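PDB 5JOQ: Lmo2184 protein from Listeria monocytogenes serovar 1/2a, which probably binds heme, or another iron compound, at the cell surface as the lipoprotein substrate-binding component of an ABC transporter. Local coordinates for residues Lys33-Thr45 against Pro54-Pro66. Sequence-based numbering, arbitrary orientation.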
loop_
_atom_site.group_PDB
_atom_site.type_symbol
_atom_site.label_atom_id
_atom_site.label_comp_id
_atom_site.label_asym_id
_atom_site.label_seq_id
_atom_site.Cartn_x
_atom_site.Cartn_y
_atom_site.Cartn_z
ATOM N N LYS A 33 -37.084 -3.591 23.161
ATOM C CA LYS A 33 -36.274 -3.804 21.961
ATOM C C LYS A 33 -34.825 -3.344 22.142
ATOM O O LYS A 33 -34.558 -2.220 22.582
ATOM C CB LYS A 33 -36.884 -3.085 20.752
ATOM C CG LYS A 33 -38.176 -3.694 20.241
ATOM C CD LYS A 33 -38.720 -2.901 19.063
ATOM C CE LYS A 33 -40.137 -3.332 18.711
ATOM N NZ LYS A 33 -40.717 -2.522 17.600
ATOM N N GLU A 34 -33.892 -4.223 21.791
ATOM C CA GLU A 34 -32.491 -3.860 21.839
ATOM C C GLU A 34 -32.220 -2.709 20.871
ATOM O O GLU A 34 -32.860 -2.598 19.817
ATOM C CB GLU A 34 -31.613 -5.058 21.485
ATOM C CG GLU A 34 -31.599 -5.382 19.997
ATOM C CD GLU A 34 -31.194 -6.820 19.713
ATOM O OE1 GLU A 34 -31.145 -7.629 20.668
ATOM O OE2 GLU A 34 -30.932 -7.139 18.533
ATOM N N PRO A 35 -31.292 -1.826 21.206
ATOM C CA PRO A 35 -30.939 -0.762 20.271
ATOM C C PRO A 35 -30.256 -1.348 19.054
ATOM O O PRO A 35 -29.558 -2.362 19.129
ATOM C CB PRO A 35 -29.987 0.123 21.080
ATOM C CG PRO A 35 -29.440 -0.790 22.126
ATOM C CD PRO A 35 -30.537 -1.740 22.467
ATOM N N LYS A 36 -30.490 -0.716 17.912
ATOM C CA LYS A 36 -29.865 -1.112 16.656
ATOM C C LYS A 36 -28.633 -0.236 16.443
ATOM O O LYS A 36 -28.755 0.970 16.200
ATOM C CB LYS A 36 -30.860 -0.980 15.504
ATOM C CG LYS A 36 -32.137 -1.776 15.727
ATOM C CD LYS A 36 -32.803 -2.161 14.409
ATOM C CE LYS A 36 -33.226 -0.948 13.608
ATOM N NZ LYS A 36 -34.360 -0.190 14.232
ATOM N N ILE A 37 -27.448 -0.839 16.521
ATOM C CA ILE A 37 -26.190 -0.096 16.535
ATOM C C ILE A 37 -25.357 -0.490 15.321
ATOM O O ILE A 37 -25.208 -1.680 15.033
ATOM C CB ILE A 37 -25.399 -0.363 17.833
ATOM C CG1 ILE A 37 -26.262 -0.076 19.065
ATOM C CG2 ILE A 37 -24.122 0.470 17.833
ATOM C CD1 ILE A 37 -25.630 -0.558 20.417
ATOM N N VAL A 38 -24.784 0.501 14.631
ATOM C CA VAL A 38 -23.788 0.255 13.582
ATOM C C VAL A 38 -22.417 0.683 14.091
ATOM O O VAL A 38 -22.232 1.830 14.510
ATOM C CB VAL A 38 -24.148 0.994 12.284
ATOM C CG1 VAL A 38 -22.984 0.901 11.277
ATOM C CG2 VAL A 38 -25.394 0.386 11.690
ATOM N N ALA A 39 -21.455 -0.237 14.089
ATOM C CA ALA A 39 -20.064 0.103 14.402
ATOM C C ALA A 39 -19.291 0.271 13.102
ATOM O O ALA A 39 -19.280 -0.652 12.281
ATOM C CB ALA A 39 -19.412 -0.981 15.254
ATOM N N THR A 40 -18.638 1.427 12.905
ATOM C CA THR A 40 -17.958 1.667 11.630
ATOM C C THR A 40 -16.446 1.449 11.673
ATOM O O THR A 40 -15.781 1.692 10.662
ATOM C CB THR A 40 -18.213 3.082 11.101
ATOM O OG1 THR A 40 -17.600 4.017 11.992
ATOM C CG2 THR A 40 -19.711 3.380 11.022
ATOM N N THR A 41 -15.877 0.990 12.791
ATOM C CA THR A 41 -14.455 0.660 12.792
ATOM C C THR A 41 -14.212 -0.649 13.530
ATOM O O THR A 41 -15.014 -1.078 14.372
ATOM C CB THR A 41 -13.595 1.751 13.445
ATOM O OG1 THR A 41 -13.674 1.615 14.870
ATOM C CG2 THR A 41 -14.085 3.152 13.040
ATOM N N VAL A 42 -13.058 -1.259 13.223
ATOM C CA VAL A 42 -12.670 -2.504 13.889
ATOM C C VAL A 42 -12.554 -2.292 15.398
ATOM O O VAL A 42 -13.078 -3.082 16.199
ATOM C CB VAL A 42 -11.350 -3.038 13.303
ATOM C CG1 VAL A 42 -10.857 -4.220 14.145
ATOM C CG2 VAL A 42 -11.529 -3.463 11.839
ATOM N N ALA A 43 -11.853 -1.224 15.809
ATOM C CA ALA A 43 -11.679 -0.949 17.243
ATOM C C ALA A 43 -13.016 -0.848 17.974
ATOM O O ALA A 43 -13.162 -1.367 19.092
ATOM C CB ALA A 43 -10.879 0.336 17.440
ATOM N N ILE A 44 -13.996 -0.144 17.396
ATOM C CA ILE A 44 -15.286 -0.011 18.085
ATOM C C ILE A 44 -15.988 -1.357 18.142
ATOM O O ILE A 44 -16.615 -1.703 19.155
ATOM C CB ILE A 44 -16.168 1.061 17.402
ATOM C CG1 ILE A 44 -15.567 2.461 17.634
ATOM C CG2 ILE A 44 -17.636 1.000 17.910
ATOM C CD1 ILE A 44 -16.091 3.488 16.617
ATOM N N THR A 45 -15.891 -2.145 17.058
ATOM C CA THR A 45 -16.541 -3.452 17.024
ATOM C C THR A 45 -16.019 -4.347 18.138
ATOM O O THR A 45 -16.787 -5.094 18.759
ATOM C CB THR A 45 -16.310 -4.130 15.657
ATOM O OG1 THR A 45 -16.846 -3.320 14.598
ATOM C CG2 THR A 45 -17.040 -5.457 15.619
ATOM N N PRO A 54 -25.288 -6.530 20.775
ATOM C CA PRO A 54 -25.493 -6.920 19.377
ATOM C C PRO A 54 -25.316 -5.718 18.456
ATOM O O PRO A 54 -25.456 -4.558 18.860
ATOM C CB PRO A 54 -26.932 -7.444 19.360
ATOM C CG PRO A 54 -27.603 -6.739 20.470
ATOM C CD PRO A 54 -26.556 -6.440 21.520
ATOM N N LEU A 55 -24.978 -6.013 17.205
ATOM C CA LEU A 55 -24.804 -5.000 16.168
ATOM C C LEU A 55 -25.692 -5.323 14.970
ATOM O O LEU A 55 -25.899 -6.497 14.642
ATOM C CB LEU A 55 -23.347 -4.932 15.699
ATOM C CG LEU A 55 -22.319 -4.527 16.757
ATOM C CD1 LEU A 55 -20.927 -4.615 16.159
ATOM C CD2 LEU A 55 -22.579 -3.098 17.236
ATOM N N VAL A 56 -26.203 -4.273 14.306
ATOM C CA VAL A 56 -26.811 -4.443 12.987
ATOM C C VAL A 56 -25.848 -4.084 11.852
ATOM O O VAL A 56 -26.082 -4.494 10.710
ATOM C CB VAL A 56 -28.130 -3.640 12.840
ATOM C CG1 VAL A 56 -29.151 -4.096 13.889
ATOM C CG2 VAL A 56 -27.889 -2.136 12.937
ATOM N N GLY A 57 -24.767 -3.395 12.156
ATOM C CA GLY A 57 -23.798 -3.089 11.138
ATOM C C GLY A 57 -22.369 -3.148 11.623
ATOM O O GLY A 57 -22.073 -2.753 12.737
ATOM N N ILE A 58 -21.487 -3.612 10.754
ATOM C CA ILE A 58 -20.070 -3.681 11.030
ATOM C C ILE A 58 -19.311 -3.088 9.845
ATOM O O ILE A 58 -19.857 -2.967 8.771
ATOM C CB ILE A 58 -19.562 -5.100 11.284
ATOM C CG1 ILE A 58 -19.987 -6.048 10.160
ATOM C CG2 ILE A 58 -20.019 -5.599 12.645
ATOM C CD1 ILE A 58 -19.261 -7.366 10.192
ATOM N N PRO A 59 -18.007 -2.698 10.089
ATOM C CA PRO A 59 -17.298 -2.155 8.916
ATOM C C PRO A 59 -16.867 -3.254 7.952
ATOM O O PRO A 59 -16.801 -4.402 8.341
ATOM C CB PRO A 59 -16.043 -1.552 9.520
ATOM C CG PRO A 59 -15.692 -2.507 10.576
ATOM C CD PRO A 59 -17.004 -2.734 11.244
ATOM N N SER A 60 -16.558 -2.875 6.715
ATOM C CA SER A 60 -16.051 -3.819 5.740
ATOM C C SER A 60 -14.558 -3.734 5.955
ATOM O O SER A 60 -13.970 -2.679 5.831
ATOM C CB SER A 60 -16.386 -3.400 4.318
ATOM O OG SER A 60 -17.765 -3.213 4.141
ATOM N N SER A 61 -13.945 -4.843 6.307
ATOM C CA SER A 61 -12.524 -4.838 6.551
ATOM C C SER A 61 -11.881 -6.181 6.310
ATOM O O SER A 61 -12.515 -7.194 6.452
ATOM C CB SER A 61 -12.290 -4.410 8.013
ATOM O OG SER A 61 -11.027 -4.760 8.514
ATOM N N SER A 62 -10.605 -6.183 5.978
ATOM C CA SER A 62 -9.904 -7.456 5.861
ATOM C C SER A 62 -9.441 -7.987 7.208
ATOM O O SER A 62 -8.990 -9.128 7.273
ATOM C CB SER A 62 -8.693 -7.312 4.936
ATOM O OG SER A 62 -7.819 -6.328 5.476
ATOM N N LYS A 63 -9.533 -7.193 8.273
ATOM C CA LYS A 63 -9.105 -7.634 9.586
ATOM C C LYS A 63 -10.154 -8.545 10.207
ATOM O O LYS A 63 -11.351 -8.401 9.964
ATOM C CB LYS A 63 -8.851 -6.435 10.503
ATOM C CG LYS A 63 -7.756 -5.492 9.990
ATOM C CD LYS A 63 -7.442 -4.402 10.992
ATOM C CE LYS A 63 -6.401 -3.417 10.433
ATOM N NZ LYS A 63 -5.021 -3.982 10.318
ATOM N N LYS A 64 -9.680 -9.495 11.008
ATOM C CA LYS A 64 -10.559 -10.402 11.738
ATOM C C LYS A 64 -11.408 -9.622 12.747
ATOM O O LYS A 64 -10.903 -8.747 13.468
ATOM C CB LYS A 64 -9.715 -11.479 12.434
ATOM C CG LYS A 64 -10.421 -12.285 13.512
ATOM C CD LYS A 64 -11.541 -13.149 12.937
ATOM C CE LYS A 64 -12.371 -13.781 14.063
ATOM N NZ LYS A 64 -13.568 -14.499 13.534
ATOM N N LEU A 65 -12.708 -9.910 12.768
ATOM C CA LEU A 65 -13.633 -9.297 13.707
ATOM C C LEU A 65 -14.124 -10.334 14.710
ATOM O O LEU A 65 -14.040 -11.541 14.460
ATOM C CB LEU A 65 -14.832 -8.684 12.968
ATOM C CG LEU A 65 -14.511 -7.504 12.046
ATOM C CD1 LEU A 65 -15.763 -6.994 11.421
ATOM C CD2 LEU A 65 -13.862 -6.397 12.850
ATOM N N PRO A 66 -14.634 -9.912 15.864
ATOM C CA PRO A 66 -15.176 -10.896 16.809
ATOM C C PRO A 66 -16.189 -11.813 16.128
ATOM O O PRO A 66 -17.006 -11.375 15.307
ATOM C CB PRO A 66 -15.817 -10.032 17.900
ATOM C CG PRO A 66 -15.032 -8.713 17.850
ATOM C CD PRO A 66 -14.750 -8.529 16.352
HETATM O O HOH W 1 -27.552 -3.414 17.525
#
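V38 and G57 form a single bridge between strand 37-39 and the short, weakly bonded strand 57-58, which run parallel. Two backbone bonds define it: A39 N donates to G57 O (2.9 Å), and G57 N, weakly, to I37 O. Beside the bridge, I37 O also accepts from V56 N, the stronger of its two donors (2.9 Å). Upstream, a water extends the pairing by donating to P35 O and P54 O and accepting from I37 N.

Side chains close over both faces of this pair. On one, L55 sends CD2 to I37 CG2 (3.9 Å) and CD1 to both A39 CB and T45 CG2. On the other, V56 CG2 lies between the backbone N and carbonyl carbon of its own residue (chi1 -60° for CG1), a rotation that brings it against V38 CG2 at 3.8 Å, the two side chains crossing at about a right angle.

Further along, the P59 ring packs against the start of helix 42-50, its CD 3.4 Å from T45 OG1. With chi1 at -60°, T45 sets OG1 beside its backbone N, and both groups donate to T41 O, the hydroxyl from above the carbonyl plane (2.9 Å). CG2, anti to the backbone N, then meets P66 CD at 3.9 Å. T41 OG1 caps the helix by accepting from I44 N at 166°. L65 CD2 touches both methyls of V42, and S61 OG, held in an ST turn by K63 N, lies 3.6 Å from V42 CG2.

Strand 37-39, helix 42-50 and strand 57-58 thus form a minimal right-handed beta-alpha-beta crossover, with strand 93-97 pairing on the far edge of 37-39, as in the N-terminal lobe of class III substrate-binding proteins.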